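Local coordinates for endo-beta-N-acetylglucosaminidase F1 (Bacteroides thetaiotaomicron VPI-5482, PDB 6TCV), which probably hydrolyses high-mannose N-glycans by cutting between the two N-acetylglucosamine units of their core, at residues 171-176 with 402-407; 180-185 with 435-440; 196-201 with 398-403. The protein carries 2 engineered substitutions. One frame throughout, in Å; residues are numbered along the deposited sequence.

Contact 1 (171-176 with 402-407); sequences YLFFEV and MGFAPS. With MAN (alpha-D-mannopyranose), chain B; NAG (2-acetamido-2-deoxy-beta-D-glucopyranose), chain C; MAN (alpha-D-mannopyranose), chain D; BMA (beta-D-mannopyranose), chain E.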
loop_
_atom_site.group_PDB
_atom_site.type_symbol
_atom_site.label_atom_id
_atom_site.label_comp_id
_atom_site.label_asym_id
_atom_site.label_seq_id
_atom_site.Cartn_x
_atom_site.Cartn_y
_atom_site.Cartn_z
ATOM N N TYR A 171 1.637 -6.974 -6.695
ATOM C CA TYR A 171 0.636 -5.899 -6.575
ATOM C C TYR A 171 -0.431 -6.139 -7.628
ATOM O O TYR A 171 -0.139 -6.051 -8.826
ATOM C CB TYR A 171 1.357 -4.572 -6.786
ATOM C CG TYR A 171 0.551 -3.323 -6.471
ATOM C CD1 TYR A 171 -0.443 -2.860 -7.305
ATOM C CD2 TYR A 171 0.833 -2.589 -5.342
ATOM C CE1 TYR A 171 -1.172 -1.704 -7.004
ATOM C CE2 TYR A 171 0.113 -1.408 -5.053
ATOM C CZ TYR A 171 -0.870 -1.016 -5.882
ATOM O OH TYR A 171 -1.598 0.149 -5.637
ATOM N N LEU A 172 -1.667 -6.436 -7.211
ATOM C CA LEU A 172 -2.698 -6.904 -8.125
ATOM C C LEU A 172 -3.954 -6.046 -8.033
ATOM O O LEU A 172 -4.548 -5.941 -6.967
ATOM C CB LEU A 172 -3.062 -8.362 -7.769
ATOM C CG LEU A 172 -4.037 -9.034 -8.725
ATOM C CD1 LEU A 172 -3.430 -9.145 -10.103
ATOM C CD2 LEU A 172 -4.383 -10.431 -8.180
ATOM N N PHE A 173 -4.427 -5.560 -9.162
ATOM C CA PHE A 173 -5.715 -4.870 -9.227
ATOM C C PHE A 173 -6.810 -5.820 -9.661
ATOM O O PHE A 173 -6.671 -6.495 -10.677
ATOM C CB PHE A 173 -5.709 -3.754 -10.274
ATOM C CG PHE A 173 -4.827 -2.575 -10.020
ATOM C CD1 PHE A 173 -3.486 -2.594 -10.376
ATOM C CD2 PHE A 173 -5.372 -1.356 -9.565
ATOM C CE1 PHE A 173 -2.702 -1.454 -10.278
ATOM C CE2 PHE A 173 -4.548 -0.239 -9.413
ATOM C CZ PHE A 173 -3.207 -0.304 -9.764
ATOM N N PHE A 174 -7.926 -5.837 -8.923
ATOM C CA PHE A 174 -9.152 -6.496 -9.372
ATOM C C PHE A 174 -10.151 -5.475 -9.882
ATOM O O PHE A 174 -10.436 -4.476 -9.204
ATOM C CB PHE A 174 -9.833 -7.226 -8.222
ATOM C CG PHE A 174 -9.156 -8.475 -7.848
ATOM C CD1 PHE A 174 -9.373 -9.622 -8.540
ATOM C CD2 PHE A 174 -8.202 -8.484 -6.831
ATOM C CE1 PHE A 174 -8.679 -10.808 -8.208
ATOM C CE2 PHE A 174 -7.508 -9.684 -6.518
ATOM C CZ PHE A 174 -7.755 -10.796 -7.195
ATOM N N GLU A 175 -10.709 -5.733 -11.072
ATOM C CA GLU A 175 -11.863 -4.979 -11.557
ATOM C C GLU A 175 -13.076 -5.539 -10.825
ATOM O O GLU A 175 -13.696 -6.512 -11.239
ATOM C CB GLU A 175 -11.992 -5.118 -13.062
ATOM C CG GLU A 175 -10.990 -4.333 -13.875
ATOM C CD GLU A 175 -11.432 -2.943 -14.315
ATOM O OE1 GLU A 175 -12.212 -2.289 -13.579
ATOM O OE2 GLU A 175 -11.009 -2.506 -15.395
ATOM N N VAL A 176 -13.386 -4.949 -9.671
ATOM C CA VAL A 176 -14.417 -5.506 -8.790
ATOM C C VAL A 176 -15.813 -5.351 -9.327
ATOM O O VAL A 176 -16.743 -5.933 -8.768
ATOM C CB VAL A 176 -14.267 -4.974 -7.353
ATOM C CG1 VAL A 176 -12.943 -5.382 -6.763
ATOM C CG2 VAL A 176 -14.484 -3.441 -7.250
ATOM N N MET A 402 3.438 -5.863 -11.035
ATOM C CA MET A 402 2.027 -5.455 -10.998
ATOM C C MET A 402 1.251 -6.255 -12.028
ATOM O O MET A 402 1.756 -6.537 -13.126
ATOM C CB MET A 402 1.894 -3.967 -11.178
ATOM C CG MET A 402 0.466 -3.424 -11.142
ATOM S SD MET A 402 -0.422 -3.457 -12.734
ATOM C CE MET A 402 -0.215 -1.714 -13.195
ATOM N N GLY A 403 0.022 -6.601 -11.651
ATOM C CA GLY A 403 -0.941 -7.216 -12.546
ATOM C C GLY A 403 -2.286 -6.535 -12.399
ATOM O O GLY A 403 -2.598 -5.939 -11.364
ATOM N N PHE A 404 -3.051 -6.554 -13.481
ATOM C CA PHE A 404 -4.345 -5.862 -13.594
ATOM C C PHE A 404 -5.416 -6.702 -14.239
ATOM O O PHE A 404 -5.216 -7.195 -15.357
ATOM C CB PHE A 404 -4.123 -4.547 -14.341
ATOM C CG PHE A 404 -5.346 -3.682 -14.480
ATOM C CD1 PHE A 404 -6.201 -3.854 -15.578
ATOM C CD2 PHE A 404 -5.690 -2.725 -13.544
ATOM C CE1 PHE A 404 -7.332 -3.099 -15.707
ATOM C CE2 PHE A 404 -6.833 -1.984 -13.671
ATOM C CZ PHE A 404 -7.694 -2.149 -14.743
ATOM N N ALA A 405 -6.555 -6.857 -13.575
ATOM C CA ALA A 405 -7.810 -7.393 -14.104
ATOM C C ALA A 405 -7.684 -8.878 -14.437
ATOM O O ALA A 405 -8.160 -9.283 -15.499
ATOM C CB ALA A 405 -8.303 -6.564 -15.281
ATOM N N PRO A 406 -7.189 -9.729 -13.563
ATOM C CA PRO A 406 -7.309 -11.166 -13.818
ATOM C C PRO A 406 -8.761 -11.587 -13.657
ATOM O O PRO A 406 -9.505 -11.022 -12.853
ATOM C CB PRO A 406 -6.480 -11.773 -12.697
ATOM C CG PRO A 406 -6.697 -10.846 -11.575
ATOM C CD PRO A 406 -6.713 -9.449 -12.199
ATOM N N SER A 407 -9.190 -12.620 -14.373
ATOM C CA SER A 407 -10.514 -13.202 -14.149
ATOM C C SER A 407 -10.422 -14.713 -14.317
ATOM O O SER A 407 -9.619 -15.209 -15.127
ATOM C CB SER A 407 -11.562 -12.681 -15.142
ATOM O OG SER A 407 -11.173 -12.972 -16.470
HETATM C C1 MAN B . -13.584 -2.857 -19.834
HETATM C C2 MAN B . -14.988 -3.438 -19.850
HETATM C C3 MAN B . -15.434 -3.714 -18.412
HETATM C C4 MAN B . -14.398 -4.629 -17.759
HETATM C C5 MAN B . -12.983 -4.056 -17.819
HETATM C C6 MAN B . -11.890 -5.010 -17.343
HETATM O O2 MAN B . -15.018 -4.702 -20.521
HETATM O O3 MAN B . -16.744 -4.275 -18.359
HETATM O O4 MAN B . -14.656 -4.819 -16.367
HETATM O O5 MAN B . -12.671 -3.733 -19.193
HETATM O O6 MAN B . -10.617 -4.366 -17.320
HETATM C C1 NAG C . -5.875 2.086 -17.541
HETATM C C2 NAG C . -6.596 2.097 -16.206
HETATM C C3 NAG C . -8.011 1.517 -16.251
HETATM C C4 NAG C . -8.281 0.878 -17.599
HETATM C C5 NAG C . -7.096 0.000 -17.955
HETATM C C6 NAG C . -7.294 -0.833 -19.215
HETATM C C7 NAG C . -5.510 1.945 -14.002
HETATM C C8 NAG C . -4.599 1.106 -13.126
HETATM N N2 NAG C . -5.789 1.433 -15.197
HETATM O O3 NAG C . -8.961 2.561 -16.014
HETATM O O4 NAG C . -9.455 0.059 -17.466
HETATM O O5 NAG C . -5.929 0.812 -18.194
HETATM O O6 NAG C . -6.122 -1.507 -19.540
HETATM O O7 NAG C . -5.954 3.043 -13.646
HETATM C C1 MAN D . -16.448 2.282 -14.429
HETATM C C2 MAN D . -17.353 2.649 -13.261
HETATM C C3 MAN D . -16.496 3.208 -12.138
HETATM C C4 MAN D . -15.373 2.251 -11.758
HETATM C C5 MAN D . -14.566 1.834 -12.984
HETATM C C6 MAN D . -13.610 0.693 -12.701
HETATM O O2 MAN D . -18.088 1.464 -12.881
HETATM O O3 MAN D . -17.312 3.417 -10.986
HETATM O O4 MAN D . -14.457 2.908 -10.885
HETATM O O5 MAN D . -15.465 1.355 -14.013
HETATM O O6 MAN D . -12.931 0.307 -13.913
HETATM C C1 BMA E . -10.409 0.188 -18.490
HETATM C C2 BMA E . -11.448 -0.907 -18.338
HETATM C C3 BMA E . -12.517 -0.768 -19.404
HETATM C C4 BMA E . -13.068 0.655 -19.445
HETATM C C5 BMA E . -11.937 1.686 -19.490
HETATM C C6 BMA E . -12.415 3.108 -19.339
HETATM O O2 BMA E . -12.071 -0.736 -17.050
HETATM O O3 BMA E . -13.647 -1.613 -19.182
HETATM O O4 BMA E . -13.865 0.883 -20.613
HETATM O O5 BMA E . -11.025 1.455 -18.396
HETATM O O6 BMA E . -13.181 3.171 -18.105
HETATM O O HOH W 1 -10.398 -8.360 -12.385
#
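The carboxylate of E175 approaches the ring of F404 obliquely, with OE2 3.4 Å from CZ, and accepts hydrogen bonds from three separate sugars of the bound high-mannose glycan. OE1 takes O6 of the chain D mannose, while OE2 takes both O2 of the beta-mannose (2.6 Å) and O6 of the chain B mannose. A bend at chi2 (-93°) turns the carboxylate toward them. This glycan-binding end crowns the seam where the parallel strands 171-175 and 402-404 join, consistent with the first and last strands of the (beta/alpha)8 barrel of family 18 glycosidases. Main-chain bonds close the seam: G403 N to Y171 O, F173 N to G403 O and A405 N to F173 O.

Y171, F173, M402 and F404 share the face of the sheet turned into the barrel. M402 touches the rim of the F173 ring, CG 3.8 Å from CE1, with SD giving a Met-aromatic contact at the ring edge. C8 of the N-acetylglucosamine lies 3.8 Å above one face of that ring, offset toward the rim. F404, its CG anti to the backbone N (chi1 -177°), brings CD2 to 3.4 Å from F173 CB, and the two ring planes meet at 57°. On the outer face, L172 CD1 packs on P406 CD. At the C-terminal end of the strand, a water accepts from E175 N and donates to P406 O, 2.8 Å away.

Contact 2 (180-185 with 435-440); sequences NPLNTL and IFYKKN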
loop_
_atom_site.group_PDB
_atom_site.type_symbol
_atom_site.label_atom_id
_atom_site.label_comp_id
_atom_site.label_asym_id
_atom_site.label_seq_id
_atom_site.Cartn_x
_atom_site.Cartn_y
_atom_site.Cartn_z
ATOM N N ASN A 180 -14.525 -11.169 -8.085
ATOM C CA ASN A 180 -14.419 -11.252 -6.621
ATOM C C ASN A 180 -12.945 -11.245 -6.197
ATOM O O ASN A 180 -12.161 -12.083 -6.680
ATOM C CB ASN A 180 -15.071 -12.573 -6.215
ATOM C CG ASN A 180 -15.251 -12.748 -4.714
ATOM O OD1 ASN A 180 -14.482 -12.185 -3.903
ATOM N ND2 ASN A 180 -16.204 -13.578 -4.335
ATOM N N PRO A 181 -12.524 -10.329 -5.314
ATOM C CA PRO A 181 -11.121 -10.299 -4.889
ATOM C C PRO A 181 -10.704 -11.501 -4.093
ATOM O O PRO A 181 -9.489 -11.696 -3.917
ATOM C CB PRO A 181 -11.035 -9.005 -4.075
ATOM C CG PRO A 181 -12.456 -8.801 -3.529
ATOM C CD PRO A 181 -13.338 -9.272 -4.666
ATOM N N LEU A 182 -11.614 -12.346 -3.639
ATOM C CA LEU A 182 -11.196 -13.606 -3.037
ATOM C C LEU A 182 -10.407 -14.461 -4.008
ATOM O O LEU A 182 -9.668 -15.347 -3.550
ATOM C CB LEU A 182 -12.403 -14.378 -2.471
ATOM C CG LEU A 182 -13.024 -13.748 -1.204
ATOM C CD1 LEU A 182 -14.231 -14.605 -0.829
ATOM C CD2 LEU A 182 -12.110 -13.613 -0.028
ATOM N N ASN A 183 -10.505 -14.200 -5.318
ATOM C CA ASN A 183 -9.661 -14.866 -6.319
ATOM C C ASN A 183 -8.177 -14.634 -6.090
ATOM O O ASN A 183 -7.371 -15.359 -6.674
ATOM C CB ASN A 183 -10.133 -14.476 -7.722
ATOM C CG ASN A 183 -11.350 -15.215 -8.096
ATOM O OD1 ASN A 183 -11.377 -16.453 -8.143
ATOM N ND2 ASN A 183 -12.415 -14.466 -8.371
ATOM N N THR A 184 -7.779 -13.717 -5.219
ATOM C CA THR A 184 -6.392 -13.667 -4.773
ATOM C C THR A 184 -5.915 -15.047 -4.343
ATOM O O THR A 184 -4.740 -15.415 -4.550
ATOM C CB THR A 184 -6.291 -12.706 -3.591
ATOM O OG1 THR A 184 -6.688 -11.385 -3.976
ATOM C CG2 THR A 184 -4.889 -12.591 -3.028
ATOM N N LEU A 185 -6.791 -15.820 -3.698
ATOM C CA LEU A 185 -6.436 -17.118 -3.130
ATOM C C LEU A 185 -6.224 -18.185 -4.187
ATOM O O LEU A 185 -5.732 -19.269 -3.842
ATOM C CB LEU A 185 -7.461 -17.536 -2.087
ATOM C CG LEU A 185 -7.610 -16.563 -0.943
ATOM C CD1 LEU A 185 -8.699 -17.091 0.005
ATOM C CD2 LEU A 185 -6.304 -16.225 -0.227
ATOM N N ILE A 435 -8.968 -23.516 -7.420
ATOM C CA ILE A 435 -10.271 -22.952 -7.098
ATOM C C ILE A 435 -10.392 -21.547 -7.672
ATOM O O ILE A 435 -9.425 -20.923 -8.098
ATOM C CB ILE A 435 -10.615 -22.951 -5.589
ATOM C CG1 ILE A 435 -9.478 -22.373 -4.731
ATOM C CG2 ILE A 435 -10.986 -24.382 -5.113
ATOM C CD1 ILE A 435 -9.153 -20.916 -4.874
ATOM N N PHE A 436 -11.622 -21.056 -7.656
ATOM C CA PHE A 436 -11.950 -19.688 -8.031
ATOM C C PHE A 436 -13.222 -19.298 -7.286
ATOM O O PHE A 436 -13.908 -20.141 -6.700
ATOM C CB PHE A 436 -12.113 -19.536 -9.567
ATOM C CG PHE A 436 -13.437 -20.025 -10.098
ATOM C CD1 PHE A 436 -13.640 -21.387 -10.331
ATOM C CD2 PHE A 436 -14.491 -19.139 -10.333
ATOM C CE1 PHE A 436 -14.858 -21.843 -10.781
ATOM C CE2 PHE A 436 -15.695 -19.622 -10.778
ATOM C CZ PHE A 436 -15.863 -20.956 -10.961
ATOM N N TYR A 437 -13.525 -18.012 -7.328
ATOM C CA TYR A 437 -14.689 -17.430 -6.665
ATOM C C TYR A 437 -15.521 -16.677 -7.690
ATOM O O TYR A 437 -14.988 -15.987 -8.558
ATOM C CB TYR A 437 -14.254 -16.480 -5.555
ATOM C CG TYR A 437 -13.555 -17.219 -4.417
ATOM C CD1 TYR A 437 -12.214 -17.551 -4.479
ATOM C CD2 TYR A 437 -14.243 -17.524 -3.285
ATOM C CE1 TYR A 437 -11.583 -18.193 -3.428
ATOM C CE2 TYR A 437 -13.611 -18.175 -2.214
ATOM C CZ TYR A 437 -12.281 -18.489 -2.315
ATOM O OH TYR A 437 -11.691 -19.130 -1.224
ATOM N N LYS A 438 -16.822 -16.786 -7.525
ATOM C CA LYS A 438 -17.803 -16.044 -8.296
ATOM C C LYS A 438 -18.084 -14.695 -7.659
ATOM O O LYS A 438 -17.924 -14.505 -6.458
ATOM C CB LYS A 438 -19.110 -16.853 -8.462
ATOM C CG LYS A 438 -18.936 -18.177 -9.199
ATOM C CD LYS A 438 -20.277 -18.852 -9.463
ATOM C CE LYS A 438 -20.029 -20.125 -10.304
ATOM N NZ LYS A 438 -21.392 -20.605 -10.642
ATOM N N LYS A 439 -18.549 -13.750 -8.461
ATOM C CA LYS A 439 -18.800 -12.404 -7.955
ATOM C C LYS A 439 -19.766 -12.456 -6.758
ATOM O O LYS A 439 -20.816 -13.091 -6.823
ATOM C CB LYS A 439 -19.349 -11.518 -9.085
ATOM C CG LYS A 439 -19.635 -10.059 -8.668
ATOM C CD LYS A 439 -20.138 -9.207 -9.820
ATOM C CE LYS A 439 -20.523 -7.815 -9.319
ATOM N NZ LYS A 439 -21.158 -7.070 -10.365
ATOM N N ASN A 440 -19.366 -11.773 -5.675
ATOM C CA ASN A 440 -20.186 -11.566 -4.484
ATOM C C ASN A 440 -20.499 -12.843 -3.719
ATOM O O ASN A 440 -21.347 -12.809 -2.857
ATOM C CB ASN A 440 -21.469 -10.772 -4.767
ATOM C CG ASN A 440 -21.176 -9.316 -5.151
ATOM O OD1 ASN A 440 -20.097 -8.823 -4.889
ATOM N ND2 ASN A 440 -22.153 -8.639 -5.741
HETATM O O HOH W 2 -15.332 -13.473 -9.617
#
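The backbones of 180-185 and 435-440 pass in opposite order, N180 facing K439 (CA to CA 4.7 Å) and N183 facing F436. Segment 180-185 enters a 3-10 segment at P181; the other is a largely extended chain that includes the short strand at 435-436. All three direct hydrogen bonds between them use asparagine amides.

N183 reads the main chain of Y437 with both ends of its amide: OD1 accepts from Y437 N (2.8 Å), and ND2 donates to Y437 O (3.0 Å), which lies close to the amide plane. The same ND2 also reaches back to N180 O, fixing the rotation of the group. Putting a leucine in place of N183 would probably leave Y437 N without its acceptor and let the extended chain drift from the turn.

The turn itself opens with an Asx turn, in which N180 OD1 accepts from L182 N. It belongs to the loop after the first barrel strand and rests on F174 of that strand. N180 CG stands anti to its own N (chi1 -171°), and its ND2 gives a nearly straight bond to K438 O (2.9 Å, 170°).

L182 CB sits over the centre of the Y437 ring, 3.6 Å from the centroid, a CH-pi contact; L182 also touches P236 and L237 of helix 235-238. At the far end of the tyrosine, L185 CD1 approaches OH to 3.8 Å.

Contact 3 (196-201 with 398-403); sequences WDVVVL and YGWFMG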
loop_
_atom_site.group_PDB
_atom_site.type_symbol
_atom_site.label_atom_id
_atom_site.label_comp_id
_atom_site.label_asym_id
_atom_site.label_seq_id
_atom_site.Cartn_x
_atom_site.Cartn_y
_atom_site.Cartn_z
ATOM N N TRP A 196 0.364 -12.739 -4.279
ATOM C CA TRP A 196 0.043 -11.307 -4.368
ATOM C C TRP A 196 -0.006 -10.679 -2.984
ATOM O O TRP A 196 -0.992 -10.746 -2.256
ATOM C CB TRP A 196 -1.268 -11.078 -5.106
ATOM C CG TRP A 196 -1.255 -11.599 -6.496
ATOM C CD1 TRP A 196 -1.869 -12.735 -6.942
ATOM C CD2 TRP A 196 -0.573 -11.042 -7.639
ATOM N NE1 TRP A 196 -1.616 -12.907 -8.289
ATOM C CE2 TRP A 196 -0.834 -11.881 -8.740
ATOM C CE3 TRP A 196 0.205 -9.901 -7.858
ATOM C CZ2 TRP A 196 -0.339 -11.632 -9.994
ATOM C CZ3 TRP A 196 0.667 -9.645 -9.123
ATOM C CH2 TRP A 196 0.405 -10.502 -10.165
ATOM N N ASP A 197 1.081 -9.995 -2.627
ATOM C CA ASP A 197 1.237 -9.351 -1.318
ATOM C C ASP A 197 0.220 -8.236 -1.110
ATOM O O ASP A 197 -0.201 -7.989 0.021
ATOM C CB ASP A 197 2.643 -8.725 -1.219
ATOM C CG ASP A 197 3.750 -9.737 -1.356
ATOM O OD1 ASP A 197 3.952 -10.268 -2.459
ATOM O OD2 ASP A 197 4.442 -9.982 -0.323
ATOM N N VAL A 198 -0.109 -7.506 -2.184
ATOM C CA VAL A 198 -0.993 -6.335 -2.138
ATOM C C VAL A 198 -2.026 -6.449 -3.241
ATOM O O VAL A 198 -1.672 -6.779 -4.377
ATOM C CB VAL A 198 -0.174 -5.040 -2.306
ATOM C CG1 VAL A 198 -1.088 -3.833 -2.368
ATOM C CG2 VAL A 198 0.874 -4.918 -1.208
ATOM N N VAL A 199 -3.293 -6.215 -2.903
ATOM C CA VAL A 199 -4.373 -6.199 -3.886
ATOM C C VAL A 199 -5.169 -4.920 -3.777
ATOM O O VAL A 199 -5.236 -4.329 -2.700
ATOM C CB VAL A 199 -5.274 -7.436 -3.759
ATOM C CG1 VAL A 199 -4.471 -8.748 -3.808
ATOM C CG2 VAL A 199 -6.137 -7.377 -2.540
ATOM N N VAL A 200 -5.676 -4.462 -4.908
ATOM C CA VAL A 200 -6.444 -3.230 -5.009
ATOM C C VAL A 200 -7.860 -3.524 -5.463
ATOM O O VAL A 200 -8.081 -4.223 -6.467
ATOM C CB VAL A 200 -5.770 -2.246 -5.967
ATOM C CG1 VAL A 200 -6.570 -0.953 -6.074
ATOM C CG2 VAL A 200 -4.360 -1.944 -5.545
ATOM N N LEU A 201 -8.827 -2.930 -4.763
ATOM C CA LEU A 201 -10.227 -2.947 -5.175
ATOM C C LEU A 201 -10.446 -1.809 -6.151
ATOM O O LEU A 201 -10.582 -0.644 -5.742
ATOM C CB LEU A 201 -11.125 -2.818 -3.957
ATOM C CG LEU A 201 -10.770 -3.749 -2.802
ATOM C CD1 LEU A 201 -11.715 -3.479 -1.616
ATOM C CD2 LEU A 201 -10.766 -5.220 -3.191
ATOM N N TYR A 398 14.313 -3.747 -8.717
ATOM C CA TYR A 398 12.888 -3.475 -8.568
ATOM C C TYR A 398 12.273 -4.256 -7.421
ATOM O O TYR A 398 12.602 -5.416 -7.175
ATOM C CB TYR A 398 12.158 -3.810 -9.886
ATOM C CG TYR A 398 12.518 -2.849 -10.994
ATOM C CD1 TYR A 398 11.915 -1.596 -11.079
ATOM C CD2 TYR A 398 13.510 -3.125 -11.927
ATOM C CE1 TYR A 398 12.277 -0.676 -12.031
ATOM C CE2 TYR A 398 13.906 -2.182 -12.878
ATOM C CZ TYR A 398 13.293 -0.969 -12.928
ATOM O OH TYR A 398 13.656 -0.084 -13.867
ATOM N N GLY A 399 11.311 -3.617 -6.747
ATOM C CA GLY A 399 10.655 -4.236 -5.612
ATOM C C GLY A 399 9.356 -4.957 -5.921
ATOM O O GLY A 399 8.919 -5.800 -5.117
ATOM N N TRP A 400 8.703 -4.651 -7.047
ATOM C CA TRP A 400 7.307 -5.055 -7.288
ATOM C C TRP A 400 7.101 -5.534 -8.711
ATOM O O TRP A 400 7.736 -5.029 -9.654
ATOM C CB TRP A 400 6.337 -3.853 -6.987
ATOM C CG TRP A 400 6.420 -3.448 -5.554
ATOM C CD1 TRP A 400 7.299 -2.598 -4.971
ATOM C CD2 TRP A 400 5.610 -3.962 -4.472
ATOM N NE1 TRP A 400 7.125 -2.576 -3.597
ATOM C CE2 TRP A 400 6.083 -3.408 -3.287
ATOM C CE3 TRP A 400 4.520 -4.842 -4.422
ATOM C CZ2 TRP A 400 5.539 -3.711 -2.049
ATOM C CZ3 TRP A 400 3.976 -5.120 -3.187
ATOM C CH2 TRP A 400 4.468 -4.568 -2.049
ATOM N N PHE A 401 6.145 -6.431 -8.864
ATOM C CA PHE A 401 5.529 -6.722 -10.145
ATOM C C PHE A 401 4.032 -6.473 -10.016
ATOM O O PHE A 401 3.435 -6.830 -8.994
ATOM C CB PHE A 401 5.825 -8.178 -10.643
ATOM C CG PHE A 401 5.530 -9.246 -9.641
ATOM C CD1 PHE A 401 6.474 -9.630 -8.706
ATOM C CD2 PHE A 401 4.306 -9.902 -9.639
ATOM C CE1 PHE A 401 6.180 -10.594 -7.766
ATOM C CE2 PHE A 401 4.030 -10.894 -8.716
ATOM C CZ PHE A 401 4.955 -11.235 -7.773
ATOM N N MET A 402 3.438 -5.863 -11.035
ATOM C CA MET A 402 2.027 -5.455 -10.998
ATOM C C MET A 402 1.251 -6.255 -12.028
ATOM O O MET A 402 1.756 -6.537 -13.126
ATOM C CB MET A 402 1.894 -3.967 -11.178
ATOM C CG MET A 402 0.466 -3.424 -11.142
ATOM S SD MET A 402 -0.422 -3.457 -12.734
ATOM C CE MET A 402 -0.215 -1.714 -13.195
ATOM N N GLY A 403 0.022 -6.601 -11.651
ATOM C CA GLY A 403 -0.941 -7.216 -12.546
ATOM C C GLY A 403 -2.286 -6.535 -12.399
ATOM O O GLY A 403 -2.598 -5.939 -11.364
#
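W196 reaches across to F401 and G403 with the six-membered half of its indole, and the path from its CB shows how. W196 CB stays close to its own chain, 4.2 Å from V199 CG1. Chi1 of -60° sets CG anti to the carbonyl carbon and directs the rings toward 398-403. On the way they pass the intervening strand 169-175, where W196 CD2 lies 3.7 Å from L172 CB. F187 meets the tryptophan edge-to-face.

Further out the indole arrives at the phenylalanine. CE3 is 4.0 Å from F401 CE2, CZ3 closes to 3.6 Å from the same atom, and CH2 lies at the edge of the F401 ring, in its plane. The two ring planes are 58° apart. F401 offers this side because its CG is wedged between backbone N and carbonyl carbon (chi1 51°), while its ring also packs on helix 421-426. CZ3 of the tryptophan lies 4.0 Å from G403 N; a CB on G403 would probably crowd CH2 of W196.

A second, smaller contact forms on the opposite face of the sheet. V198 CG2 meets the outer corner of the W400 indole, 3.7 Å from CZ3, the two side chains crossing at about a right angle. The carboxylate of neighbouring D197 is held by a salt bridge to K163 and a hydrogen bond to G170 N.

No hydrogen bond links 196-201 to 398-403, and the closest CA atoms, W196 CA and M402 CA, are 9.1 Å apart, because strand 169-175 runs between the segments. Such bridging of the second and eighth strands past the first, with W400 and V198 inside and W196 and F401 outside, is in keeping with a closed (beta/alpha)8 barrel near the N-terminal ends of its strands.

Overall arrangement
After the N-terminal sheets, the chain enters the barrel at strand 169-175, and contact 1 joins that strand to 400-404, closing a loop that spans the other barrel strands. The turn at 180-185 follows, and contact 2 ties it to 435-440 near the C terminus; since 402-407 comes before 435-440, contacts 1 and 2 cross. Segment 196-201 leads into the second barrel strand, and contact 3 returns it to 398-403, nested within the loop of contact 2 and ending on the same strand as contact 1. F174 links contacts 1 and 2, touching T184 OG1 with CE2 at 3.2 Å, while T184 also packs on V199 of contact 3.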